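Local atomic coordinates of peptidase M16 inactive domain family protein (Pseudomonas fluorescens, PDB entry 3GWB), a protein that is of unknown precise function but belongs to the inactive-domain type of the M16 peptidases, a family generally assigned metal-dependent hydrolase activity, and may itself lack catalysis. Residues Phe36-Ile41 against Ala215-Ala220; Ala84-Gly89 against Ala116-Lys121; Ile314-Arg319 against Glu324-Leu329. All coordinates share one frame; numbering follows the deposited sequence.

Contact 1: residues Phe36-Ile41 against Ala215-Ala220; sequences FDLRLI and AQVSAA
Leu-38 and Leu-40 of strand 35-42 meet Val-217 of helix 207-220 in a helix-on-sheet contact within the N-terminal alpha/beta half of the chain. All three residues are buried. No hydrogen bond crosses between the segments, so methyl packing makes the whole contact.

Val-217 straddles the two leucines with its two methyls. Its CG1 stands anti to the backbone N (chi1 174°), which leaves CG2 beside that N. CG1 goes to Leu-40 and CG2 goes to Leu-38. Leu-40 and Val-217 come tip to tip, and Leu-40 CD2 lies 3.6 Å from Val-217 CG1. Val-217 CG1 is also 4.1 Å from Leu-40 CG, so it sits against the branch point as well. Leu-38 lies differently. It runs past Val-217 in the opposite direction, and Leu-38 CD2 reaches Val-217 CG2 at 3.9 Å.

The strand is an inner one of a mixed sheet, between strands 197-203 and 95-102. Helix 207-220 follows strand 197-203 in the chain and packs back over the sheet face that carries Leu-38 and Leu-40. Phe-115 of helix 105-120 touches both leucines on this face. Asp-37, Arg-39 and Ile-41 instead meet helix 365-377, which belongs to the second half of the chain. One residue beyond Val-217, Ser-218 OG is hydrogen-bonded to Glu-21 OE1 and Thr-19 OG1.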
ATOM      1  N   PHE A  36      22.896  -3.386   0.416  1.00  9.37           N
ATOM      2  CA  PHE A  36      22.943  -2.489   1.557  1.00 12.23           C
ATOM      3  C   PHE A  36      21.790  -1.507   1.499  1.00 12.55           C
ATOM      4  O   PHE A  36      21.162  -1.325   0.445  1.00  9.65           O
ATOM      5  CB  PHE A  36      24.283  -1.737   1.599  1.00 11.40           C
ATOM      6  CG  PHE A  36      24.425  -0.687   0.534  1.00 13.64           C
ATOM      7  CD1 PHE A  36      23.991   0.614   0.760  1.00 12.27           C
ATOM      8  CD2 PHE A  36      24.976  -1.003  -0.699  1.00 13.34           C
ATOM      9  CE1 PHE A  36      24.099   1.587  -0.234  1.00 14.65           C
ATOM     10  CE2 PHE A  36      25.089  -0.040  -1.706  1.00 15.08           C
ATOM     11  CZ  PHE A  36      24.652   1.260  -1.469  1.00 15.43           C
ATOM     12  N   ASP A  37      21.516  -0.892   2.643  1.00 11.58           N
ATOM     13  CA  ASP A  37      20.450   0.084   2.765  1.00 13.57           C
ATOM     14  C   ASP A  37      21.034   1.413   3.208  1.00 14.11           C
ATOM     15  O   ASP A  37      21.801   1.469   4.170  1.00 11.45           O
ATOM     16  CB  ASP A  37      19.421  -0.368   3.799  1.00 18.21           C
ATOM     17  CG  ASP A  37      18.597  -1.544   3.322  1.00 25.13           C
ATOM     18  OD1 ASP A  37      17.659  -1.945   4.041  1.00 30.22           O
ATOM     19  OD2 ASP A  37      18.886  -2.068   2.230  1.00 29.01           O
ATOM     20  N   LEU A  38      20.679   2.467   2.477  1.00 12.19           N
ATOM     21  CA  LEU A  38      21.108   3.826   2.783  1.00 11.81           C
ATOM     22  C   LEU A  38      19.832   4.594   3.107  1.00 12.18           C
ATOM     23  O   LEU A  38      18.875   4.579   2.333  1.00 11.97           O
ATOM     24  CB  LEU A  38      21.811   4.457   1.578  1.00 11.30           C
ATOM     25  CG  LEU A  38      22.131   5.955   1.629  1.00 10.93           C
ATOM     26  CD1 LEU A  38      23.052   6.251   2.802  1.00  8.81           C
ATOM     27  CD2 LEU A  38      22.788   6.380   0.313  1.00  7.74           C
ATOM     28  N   ARG A  39      19.815   5.263   4.251  1.00  9.13           N
ATOM     29  CA  ARG A  39      18.640   6.015   4.653  1.00 10.35           C
ATOM     30  C   ARG A  39      19.064   7.402   5.110  1.00  9.38           C
ATOM     31  O   ARG A  39      20.010   7.552   5.884  1.00  9.57           O
ATOM     32  CB  ARG A  39      17.921   5.265   5.780  1.00 13.01           C
ATOM     33  CG  ARG A  39      16.551   5.806   6.177  1.00 14.15           C
ATOM     34  CD  ARG A  39      15.953   4.917   7.266  1.00 16.84           C
ATOM     35  NE  ARG A  39      14.661   5.385   7.771  1.00 15.32           N
ATOM     36  CZ  ARG A  39      13.504   5.247   7.132  1.00 19.82           C
ATOM     37  NH1 ARG A  39      13.461   4.652   5.946  1.00 16.66           N
ATOM     38  NH2 ARG A  39      12.385   5.698   7.687  1.00 17.76           N
ATOM     39  N   LEU A  40      18.377   8.413   4.594  1.00 10.98           N
ATOM     40  CA  LEU A  40      18.655   9.804   4.941  1.00  9.56           C
ATOM     41  C   LEU A  40      17.453  10.348   5.689  1.00  9.83           C
ATOM     42  O   LEU A  40      16.324  10.300   5.201  1.00 10.98           O
ATOM     43  CB  LEU A  40      18.900  10.640   3.680  1.00 11.89           C
ATOM     44  CG  LEU A  40      20.293  10.651   3.037  1.00 16.60           C
ATOM     45  CD1 LEU A  40      20.855   9.243   2.920  1.00 17.56           C
ATOM     46  CD2 LEU A  40      20.197  11.317   1.669  1.00 15.70           C
ATOM     47  N   ILE A  41      17.697  10.853   6.889  1.00  8.57           N
ATOM     48  CA  ILE A  41      16.628  11.407   7.693  1.00  8.89           C
ATOM     49  C   ILE A  41      16.882  12.897   7.851  1.00  8.96           C
ATOM     50  O   ILE A  41      17.894  13.290   8.427  1.00  6.92           O
ATOM     51  CB  ILE A  41      16.576  10.755   9.104  1.00  9.36           C
ATOM     52  CG1 ILE A  41      16.379   9.238   8.997  1.00 13.41           C
ATOM     53  CG2 ILE A  41      15.412  11.328   9.879  1.00 10.30           C
ATOM     54  CD1 ILE A  41      17.562   8.490   8.403  1.00 16.68           C
ATOM     55  N   ALA A 215      30.276  10.556   2.432  1.00  8.91           N
ATOM     56  CA  ALA A 215      30.857  11.819   2.006  1.00  9.03           C
ATOM     57  C   ALA A 215      30.265  12.273   0.678  1.00  9.28           C
ATOM     58  O   ALA A 215      30.046  13.464   0.464  1.00  7.53           O
ATOM     59  CB  ALA A 215      32.365  11.696   1.884  1.00  8.26           C
ATOM     60  N   GLN A 216      30.010  11.319  -0.210  1.00 11.36           N
ATOM     61  CA  GLN A 216      29.453  11.629  -1.521  1.00 13.76           C
ATOM     62  C   GLN A 216      28.023  12.149  -1.425  1.00 11.76           C
ATOM     63  O   GLN A 216      27.672  13.131  -2.067  1.00 10.98           O
ATOM     64  CB  GLN A 216      29.485  10.385  -2.424  1.00 16.42           C
ATOM     65  CG  GLN A 216      28.667  10.540  -3.697  1.00 21.06           C
ATOM     66  CD  GLN A 216      28.669   9.289  -4.562  1.00 25.65           C
ATOM     67  OE1 GLN A 216      28.513   8.172  -4.059  1.00 25.07           O
ATOM     68  NE2 GLN A 216      28.830   9.472  -5.871  1.00 24.34           N
ATOM     69  N   VAL A 217      27.198  11.484  -0.627  1.00 12.31           N
ATOM     70  CA  VAL A 217      25.807  11.898  -0.470  1.00 12.04           C
ATOM     71  C   VAL A 217      25.771  13.275   0.198  1.00 11.20           C
ATOM     72  O   VAL A 217      25.081  14.194  -0.260  1.00  9.81           O
ATOM     73  CB  VAL A 217      25.025  10.873   0.388  1.00 12.47           C
ATOM     74  CG1 VAL A 217      23.625  11.383   0.684  1.00 14.11           C
ATOM     75  CG2 VAL A 217      24.939   9.550  -0.351  1.00 15.85           C
ATOM     76  N   SER A 218      26.547  13.413   1.266  1.00  9.27           N
ATOM     77  CA  SER A 218      26.608  14.662   2.007  1.00 11.03           C
ATOM     78  C   SER A 218      27.029  15.829   1.117  1.00 10.45           C
ATOM     79  O   SER A 218      26.452  16.906   1.206  1.00  8.49           O
ATOM     80  CB  SER A 218      27.581  14.522   3.182  1.00 10.60           C
ATOM     81  OG  SER A 218      27.604  15.703   3.961  1.00 14.15           O
ATOM     82  N   ALA A 219      28.011  15.610   0.244  1.00 10.21           N
ATOM     83  CA  ALA A 219      28.502  16.679  -0.637  1.00 10.88           C
ATOM     84  C   ALA A 219      27.521  17.118  -1.722  1.00 11.78           C
ATOM     85  O   ALA A 219      27.601  18.252  -2.210  1.00  9.73           O
ATOM     86  CB  ALA A 219      29.821  16.261  -1.290  1.00 11.65           C
ATOM     87  N   ALA A 220      26.614  16.219  -2.095  1.00 10.77           N
ATOM     88  CA  ALA A 220      25.618  16.480  -3.132  1.00 10.60           C
ATOM     89  C   ALA A 220      24.420  17.276  -2.616  1.00  9.99           C
ATOM     90  O   ALA A 220      23.679  17.856  -3.402  1.00  9.73           O
ATOM     91  CB  ALA A 220      25.135  15.154  -3.742  1.00 12.15           C
TER

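Contact 2: residues Ala84-Gly89 against Ala116-Lys121; sequences ADFGNG and AEVVGK
Phe-86 of strand 85-90 reaches Val-118 and Val-119 of helix 105-120 with the far end of its ring. Phe-86 CB points toward the helix but is still 6.5 Å from Val-118 CG1. CG is anti to the backbone N (chi1 174°), which extends the side chain away from the strand and carries the ring across the gap. Phe-86 CG is 5.3 Å from Val-118 CG1, too far for a close contact. Phe-86 CD1 comes nearer, at 4.7 Å from Val-118 CG1. The touching starts at the next atom. Phe-86 CE1 lies 4.0 Å from Val-118 CG1 and also 4.3 Å from Val-119 CG2. Phe-86 CZ, at the tip, makes the shortest approach, 3.9 Å to Val-118 CG1.

The two valines meet the ring in different ways. Val-119 CG2 stands at the ring edge, near the ring plane. Val-118 CG1 approaches obliquely. The side chains of Phe-86 and Val-118 come from opposite directions. CG1 of Val-118 is the branch anti to its backbone N (chi1 164°), and it is the branch that meets the ring. No hydrogen bond joins the segments.

Asn-64 touches both Phe-86 and Val-118. Val-119 also packs on Ala-97 of strand 95-102, and its carbonyl O accepts a hydrogen bond from His-188 NE2.

Strand 85-90 pairs antiparallel with strand 95-102 and is an outermost strand of the sheet within this chain. The chain passes through that hairpin into helix 105-120. Strands 85-90 and 95-102 and helix 105-120 thus form a beta-beta-alpha unit, with the helix laid over the mixed sheet of the N-terminal alpha/beta half.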
ATOM      1  N   ALA A  84      18.104  -1.358  -7.918  1.00 17.43           N
ATOM      2  CA  ALA A  84      17.948  -0.548  -6.711  1.00 17.10           C
ATOM      3  C   ALA A  84      16.541   0.014  -6.550  1.00 17.68           C
ATOM      4  O   ALA A  84      15.846   0.270  -7.537  1.00 18.10           O
ATOM      5  CB  ALA A  84      18.961   0.602  -6.723  1.00 16.02           C
ATOM      6  N   ASP A  85      16.134   0.225  -5.302  1.00 16.27           N
ATOM      7  CA  ASP A  85      14.819   0.786  -5.025  1.00 16.65           C
ATOM      8  C   ASP A  85      14.930   2.108  -4.265  1.00 15.31           C
ATOM      9  O   ASP A  85      15.708   2.230  -3.326  1.00 13.30           O
ATOM     10  CB  ASP A  85      13.969  -0.196  -4.223  1.00 22.03           C
ATOM     11  CG  ASP A  85      12.582   0.350  -3.919  1.00 27.86           C
ATOM     12  OD1 ASP A  85      12.348   0.776  -2.764  1.00 31.16           O
ATOM     13  OD2 ASP A  85      11.728   0.369  -4.839  1.00 30.71           O
ATOM     14  N   PHE A  86      14.141   3.091  -4.680  1.00 11.63           N
ATOM     15  CA  PHE A  86      14.144   4.405  -4.049  1.00 13.14           C
ATOM     16  C   PHE A  86      12.932   4.500  -3.142  1.00 13.45           C
ATOM     17  O   PHE A  86      11.851   4.020  -3.489  1.00 14.30           O
ATOM     18  CB  PHE A  86      14.082   5.510  -5.121  1.00 12.12           C
ATOM     19  CG  PHE A  86      13.945   6.904  -4.561  1.00 11.51           C
ATOM     20  CD1 PHE A  86      15.031   7.547  -3.967  1.00 12.47           C
ATOM     21  CD2 PHE A  86      12.716   7.565  -4.604  1.00 10.66           C
ATOM     22  CE1 PHE A  86      14.901   8.829  -3.425  1.00 11.03           C
ATOM     23  CE2 PHE A  86      12.573   8.846  -4.065  1.00 11.61           C
ATOM     24  CZ  PHE A  86      13.667   9.478  -3.472  1.00 11.28           C
ATOM     25  N   GLY A  87      13.116   5.107  -1.976  1.00 12.22           N
ATOM     26  CA  GLY A  87      12.011   5.271  -1.046  1.00 13.25           C
ATOM     27  C   GLY A  87      11.971   6.690  -0.501  1.00 12.52           C
ATOM     28  O   GLY A  87      13.007   7.348  -0.407  1.00 12.91           O
ATOM     29  N   ASN A  88      10.781   7.178  -0.161  1.00 12.99           N
ATOM     30  CA  ASN A  88      10.658   8.525   0.395  1.00 15.45           C
ATOM     31  C   ASN A  88       9.385   8.653   1.222  1.00 16.09           C
ATOM     32  O   ASN A  88       8.436   7.882   1.051  1.00 19.21           O
ATOM     33  CB  ASN A  88      10.672   9.577  -0.724  1.00 16.28           C
ATOM     34  CG  ASN A  88       9.370   9.623  -1.514  1.00 20.73           C
ATOM     35  OD1 ASN A  88       8.498  10.452  -1.249  1.00 24.14           O
ATOM     36  ND2 ASN A  88       9.233   8.730  -2.484  1.00 21.19           N
ATOM     37  N   GLY A  89       9.372   9.625   2.122  1.00 13.23           N
ATOM     38  CA  GLY A  89       8.215   9.847   2.962  1.00 12.69           C
ATOM     39  C   GLY A  89       8.449  11.044   3.861  1.00 10.23           C
ATOM     40  O   GLY A  89       9.574  11.286   4.290  1.00  9.39           O
ATOM     41  N   ALA A 116      22.033  10.619  -5.257  1.00  9.31           N
ATOM     42  CA  ALA A 116      22.547  11.900  -4.779  1.00 11.06           C
ATOM     43  C   ALA A 116      21.912  13.045  -5.568  1.00 12.32           C
ATOM     44  O   ALA A 116      21.522  14.066  -5.000  1.00  9.85           O
ATOM     45  CB  ALA A 116      24.071  11.944  -4.922  1.00 10.61           C
ATOM     46  N   GLU A 117      21.814  12.869  -6.883  1.00 13.70           N
ATOM     47  CA  GLU A 117      21.225  13.879  -7.748  1.00 15.36           C
ATOM     48  C   GLU A 117      19.754  14.102  -7.391  1.00 13.76           C
ATOM     49  O   GLU A 117      19.300  15.236  -7.280  1.00 13.49           O
ATOM     50  CB  GLU A 117      21.343  13.447  -9.214  1.00 19.44           C
ATOM     51  CG  GLU A 117      20.840  14.479 -10.214  1.00 28.52           C
ATOM     52  CD  GLU A 117      21.933  15.410 -10.719  1.00 33.96           C
ATOM     53  OE1 GLU A 117      22.900  14.916 -11.342  1.00 38.28           O
ATOM     54  OE2 GLU A 117      21.824  16.636 -10.506  1.00 37.38           O
ATOM     55  N   VAL A 118      19.016  13.015  -7.208  1.00 13.08           N
ATOM     56  CA  VAL A 118      17.595  13.100  -6.869  1.00 11.03           C
ATOM     57  C   VAL A 118      17.336  13.857  -5.557  1.00 12.58           C
ATOM     58  O   VAL A 118      16.502  14.768  -5.498  1.00 10.01           O
ATOM     59  CB  VAL A 118      16.963  11.676  -6.788  1.00 12.11           C
ATOM     60  CG1 VAL A 118      15.624  11.719  -6.059  1.00  9.73           C
ATOM     61  CG2 VAL A 118      16.759  11.122  -8.199  1.00  9.02           C
ATOM     62  N   VAL A 119      18.062  13.502  -4.505  1.00 10.66           N
ATOM     63  CA  VAL A 119      17.848  14.156  -3.225  1.00 10.43           C
ATOM     64  C   VAL A 119      18.527  15.517  -3.101  1.00  9.83           C
ATOM     65  O   VAL A 119      17.986  16.415  -2.467  1.00  8.59           O
ATOM     66  CB  VAL A 119      18.302  13.243  -2.062  1.00 10.27           C
ATOM     67  CG1 VAL A 119      17.945  13.870  -0.721  1.00 10.35           C
ATOM     68  CG2 VAL A 119      17.646  11.871  -2.202  1.00  7.33           C
ATOM     69  N   GLY A 120      19.689  15.688  -3.723  1.00 10.70           N
ATOM     70  CA  GLY A 120      20.387  16.962  -3.612  1.00  9.71           C
ATOM     71  C   GLY A 120      20.137  18.017  -4.680  1.00 11.45           C
ATOM     72  O   GLY A 120      20.285  19.215  -4.418  1.00  9.10           O
ATOM     73  N   LYS A 121      19.770  17.601  -5.889  1.00 11.42           N
ATOM     74  CA  LYS A 121      19.528  18.565  -6.959  1.00 12.17           C
ATOM     75  C   LYS A 121      18.238  18.318  -7.735  1.00 10.46           C
ATOM     76  O   LYS A 121      18.249  18.183  -8.956  1.00 10.00           O
ATOM     77  CB  LYS A 121      20.714  18.573  -7.923  1.00 12.45           C
ATOM     78  CG  LYS A 121      22.047  18.933  -7.260  1.00 17.96           C
ATOM     79  CD  LYS A 121      23.199  18.853  -8.252  1.00 20.26           C
ATOM     80  CE  LYS A 121      24.534  19.234  -7.608  1.00 24.12           C
ATOM     81  NZ  LYS A 121      24.887  18.366  -6.442  1.00 23.23           N
TER

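Contact 3: residues Ile314-Arg319 against Glu324-Leu329; sequences INLQTR and EGTLKL
Thr-318 and Thr-326 point their side chains at each other, tip to tip, where strand 311-319 turns through a short loop into helix 323-340. This beta-alpha unit lies in the C-terminal alpha/beta half, and the helix packs back on its own strand.

The two threonines meet through methyls. Thr-318 CG2 is 3.6 Å from Thr-326 CG2. Leu-316 arrives at a slant, not head-on, and Leu-316 CD1 lies 3.8 Å from Thr-326 CG2. That threonine methyl is therefore shared by two strand residues. CG2 is anti to the backbone N of Thr-326 and faces the strand, while OG1 lies beside that N (chi1 -55°). Thr-326 OG1 is hydrogen-bonded to Met-322 O, four residues earlier, just before the helix begins.

An alanine in place of Thr-326 would remove CG2 and OG1, and would probably leave a gap beside Thr-318 and Leu-316 and the Met-322 carbonyl without this partner.

Val-289 of helix 284-292 and Leu-295 also touch Thr-326. The two threonine hydroxyls are 4.2 Å apart, Thr-318 OG1 to Thr-326 OG1, and are not bonded to each other.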
ATOM      1  N   ILE A 314      -5.646   6.095  21.650  1.00 17.24           N
ATOM      2  CA  ILE A 314      -6.387   4.840  21.642  1.00 15.54           C
ATOM      3  C   ILE A 314      -7.475   5.035  20.604  1.00 15.50           C
ATOM      4  O   ILE A 314      -8.146   6.067  20.607  1.00 16.11           O
ATOM      5  CB  ILE A 314      -7.094   4.564  22.977  1.00 15.41           C
ATOM      6  CG1 ILE A 314      -6.066   4.368  24.087  1.00 14.14           C
ATOM      7  CG2 ILE A 314      -8.005   3.344  22.834  1.00 11.86           C
ATOM      8  CD1 ILE A 314      -6.690   4.276  25.469  1.00 16.74           C
ATOM      9  N   ASN A 315      -7.655   4.067  19.716  1.00 15.22           N
ATOM     10  CA  ASN A 315      -8.700   4.202  18.708  1.00 17.58           C
ATOM     11  C   ASN A 315      -9.405   2.894  18.387  1.00 16.46           C
ATOM     12  O   ASN A 315      -8.820   1.815  18.467  1.00 14.75           O
ATOM     13  CB  ASN A 315      -8.130   4.796  17.424  1.00 21.25           C
ATOM     14  CG  ASN A 315      -7.118   3.895  16.773  1.00 24.88           C
ATOM     15  OD1 ASN A 315      -5.985   3.773  17.239  1.00 29.92           O
ATOM     16  ND2 ASN A 315      -7.523   3.242  15.693  1.00 28.00           N
ATOM     17  N   LEU A 316     -10.677   3.007  18.026  1.00 15.69           N
ATOM     18  CA  LEU A 316     -11.483   1.849  17.680  1.00 15.66           C
ATOM     19  C   LEU A 316     -12.748   2.311  16.977  1.00 16.00           C
ATOM     20  O   LEU A 316     -13.044   3.510  16.913  1.00 16.26           O
ATOM     21  CB  LEU A 316     -11.865   1.050  18.935  1.00 16.46           C
ATOM     22  CG  LEU A 316     -12.903   1.676  19.879  1.00 16.79           C
ATOM     23  CD1 LEU A 316     -13.443   0.621  20.831  1.00 17.33           C
ATOM     24  CD2 LEU A 316     -12.277   2.818  20.651  1.00 18.73           C
ATOM     25  N   GLN A 317     -13.490   1.346  16.453  1.00 17.46           N
ATOM     26  CA  GLN A 317     -14.743   1.600  15.752  1.00 19.26           C
ATOM     27  C   GLN A 317     -15.761   0.594  16.288  1.00 19.47           C
ATOM     28  O   GLN A 317     -15.427  -0.559  16.526  1.00 18.44           O
ATOM     29  CB  GLN A 317     -14.537   1.410  14.245  1.00 21.37           C
ATOM     30  CG  GLN A 317     -15.768   1.640  13.391  1.00 27.16           C
ATOM     31  CD  GLN A 317     -15.448   1.651  11.902  1.00 28.09           C
ATOM     32  OE1 GLN A 317     -14.706   2.509  11.424  1.00 28.22           O
ATOM     33  NE2 GLN A 317     -16.007   0.692  11.164  1.00 29.12           N
ATOM     34  N   THR A 318     -16.992   1.041  16.496  1.00 20.22           N
ATOM     35  CA  THR A 318     -18.046   0.177  17.014  1.00 21.24           C
ATOM     36  C   THR A 318     -19.380   0.584  16.413  1.00 20.27           C
ATOM     37  O   THR A 318     -19.481   1.612  15.746  1.00 18.92           O
ATOM     38  CB  THR A 318     -18.178   0.297  18.548  1.00 23.36           C
ATOM     39  OG1 THR A 318     -18.488   1.652  18.896  1.00 23.91           O
ATOM     40  CG2 THR A 318     -16.886  -0.109  19.236  1.00 25.81           C
ATOM     41  N   ARG A 319     -20.404  -0.230  16.652  1.00 20.99           N
ATOM     42  CA  ARG A 319     -21.737   0.074  16.157  1.00 21.26           C
ATOM     43  C   ARG A 319     -22.157   1.373  16.843  1.00 19.47           C
ATOM     44  O   ARG A 319     -21.911   1.555  18.036  1.00 18.35           O
ATOM     45  CB  ARG A 319     -22.711  -1.047  16.524  1.00 25.47           C
ATOM     46  CG  ARG A 319     -22.214  -2.438  16.176  1.00 31.09           C
ATOM     47  CD  ARG A 319     -23.294  -3.490  16.390  1.00 36.45           C
ATOM     48  NE  ARG A 319     -24.279  -3.488  15.309  1.00 41.52           N
ATOM     49  CZ  ARG A 319     -24.000  -3.819  14.051  1.00 44.29           C
ATOM     50  NH1 ARG A 319     -22.766  -4.179  13.713  1.00 45.60           N
ATOM     51  NH2 ARG A 319     -24.953  -3.788  13.126  1.00 45.33           N
ATOM     52  N   GLU A 324     -21.715   4.880  22.967  1.00 20.80           N
ATOM     53  CA  GLU A 324     -21.821   5.521  24.268  1.00 22.35           C
ATOM     54  C   GLU A 324     -21.306   4.599  25.384  1.00 22.22           C
ATOM     55  O   GLU A 324     -20.530   5.019  26.248  1.00 21.12           O
ATOM     56  CB  GLU A 324     -23.282   5.911  24.514  1.00 25.43           C
ATOM     57  CG  GLU A 324     -23.980   6.482  23.262  1.00 30.10           C
ATOM     58  CD  GLU A 324     -24.673   5.412  22.392  1.00 30.00           C
ATOM     59  OE1 GLU A 324     -24.142   4.294  22.257  1.00 33.20           O
ATOM     60  OE2 GLU A 324     -25.751   5.700  21.829  1.00 29.93           O
ATOM     61  N   GLY A 325     -21.726   3.339  25.350  1.00 20.22           N
ATOM     62  CA  GLY A 325     -21.298   2.397  26.366  1.00 19.12           C
ATOM     63  C   GLY A 325     -19.872   1.907  26.177  1.00 19.73           C
ATOM     64  O   GLY A 325     -19.147   1.692  27.147  1.00 17.88           O
ATOM     65  N   THR A 326     -19.468   1.730  24.924  1.00 18.76           N
ATOM     66  CA  THR A 326     -18.127   1.254  24.624  1.00 18.33           C
ATOM     67  C   THR A 326     -17.065   2.260  25.061  1.00 18.83           C
ATOM     68  O   THR A 326     -16.000   1.873  25.545  1.00 19.40           O
ATOM     69  CB  THR A 326     -17.972   0.958  23.119  1.00 18.08           C
ATOM     70  OG1 THR A 326     -18.989   0.032  22.714  1.00 19.60           O
ATOM     71  CG2 THR A 326     -16.610   0.335  22.831  1.00 18.35           C
ATOM     72  N   LEU A 327     -17.353   3.545  24.895  1.00 18.68           N
ATOM     73  CA  LEU A 327     -16.413   4.589  25.286  1.00 19.50           C
ATOM     74  C   LEU A 327     -16.183   4.574  26.795  1.00 20.35           C
ATOM     75  O   LEU A 327     -15.063   4.782  27.259  1.00 19.06           O
ATOM     76  CB  LEU A 327     -16.929   5.968  24.859  1.00 20.30           C
ATOM     77  CG  LEU A 327     -16.072   7.167  25.291  1.00 20.91           C
ATOM     78  CD1 LEU A 327     -14.696   7.085  24.651  1.00 20.72           C
ATOM     79  CD2 LEU A 327     -16.763   8.465  24.892  1.00 20.27           C
ATOM     80  N   LYS A 328     -17.251   4.343  27.557  1.00 21.86           N
ATOM     81  CA  LYS A 328     -17.156   4.290  29.011  1.00 21.31           C
ATOM     82  C   LYS A 328     -16.301   3.098  29.399  1.00 19.50           C
ATOM     83  O   LYS A 328     -15.459   3.196  30.290  1.00 17.10           O
ATOM     84  CB  LYS A 328     -18.539   4.126  29.643  1.00 24.16           C
ATOM     85  CG  LYS A 328     -19.542   5.201  29.275  1.00 29.72           C
ATOM     86  CD  LYS A 328     -19.164   6.553  29.846  1.00 32.06           C
ATOM     87  CE  LYS A 328     -20.229   7.599  29.525  1.00 34.32           C
ATOM     88  NZ  LYS A 328     -21.575   7.198  30.019  1.00 34.57           N
ATOM     89  N   LEU A 329     -16.537   1.970  28.732  1.00 16.96           N
ATOM     90  CA  LEU A 329     -15.797   0.742  28.995  1.00 17.76           C
ATOM     91  C   LEU A 329     -14.303   0.943  28.771  1.00 17.45           C
ATOM     92  O   LEU A 329     -13.493   0.607  29.631  1.00 18.21           O
ATOM     93  CB  LEU A 329     -16.303  -0.397  28.092  1.00 16.42           C
ATOM     94  CG  LEU A 329     -15.512  -1.713  28.069  1.00 15.21           C
ATOM     95  CD1 LEU A 329     -15.541  -2.362  29.446  1.00 16.10           C
ATOM     96  CD2 LEU A 329     -16.097  -2.654  27.018  1.00 13.57           C
TER

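From the N terminus, strand 36-41 opens contact 1, which closes only when the chain reaches helix segment 215-220. Contact 2 is nested inside that loop and runs from 84-89 to 116-121. Both tie helices to the same six-stranded sheet, with centres 9 Å apart. They touch directly: Ala-220 CB packs on Ala-116 CB, so the C-terminal ends of helices 207-220 and 105-120 touch. Contact 3 comes later in series and closes a much shorter loop, from 314-319 to 324-329. It belongs to the second, five-stranded sheet, across the chain's centre. Its nearest atoms are about 21 Å from either of the others.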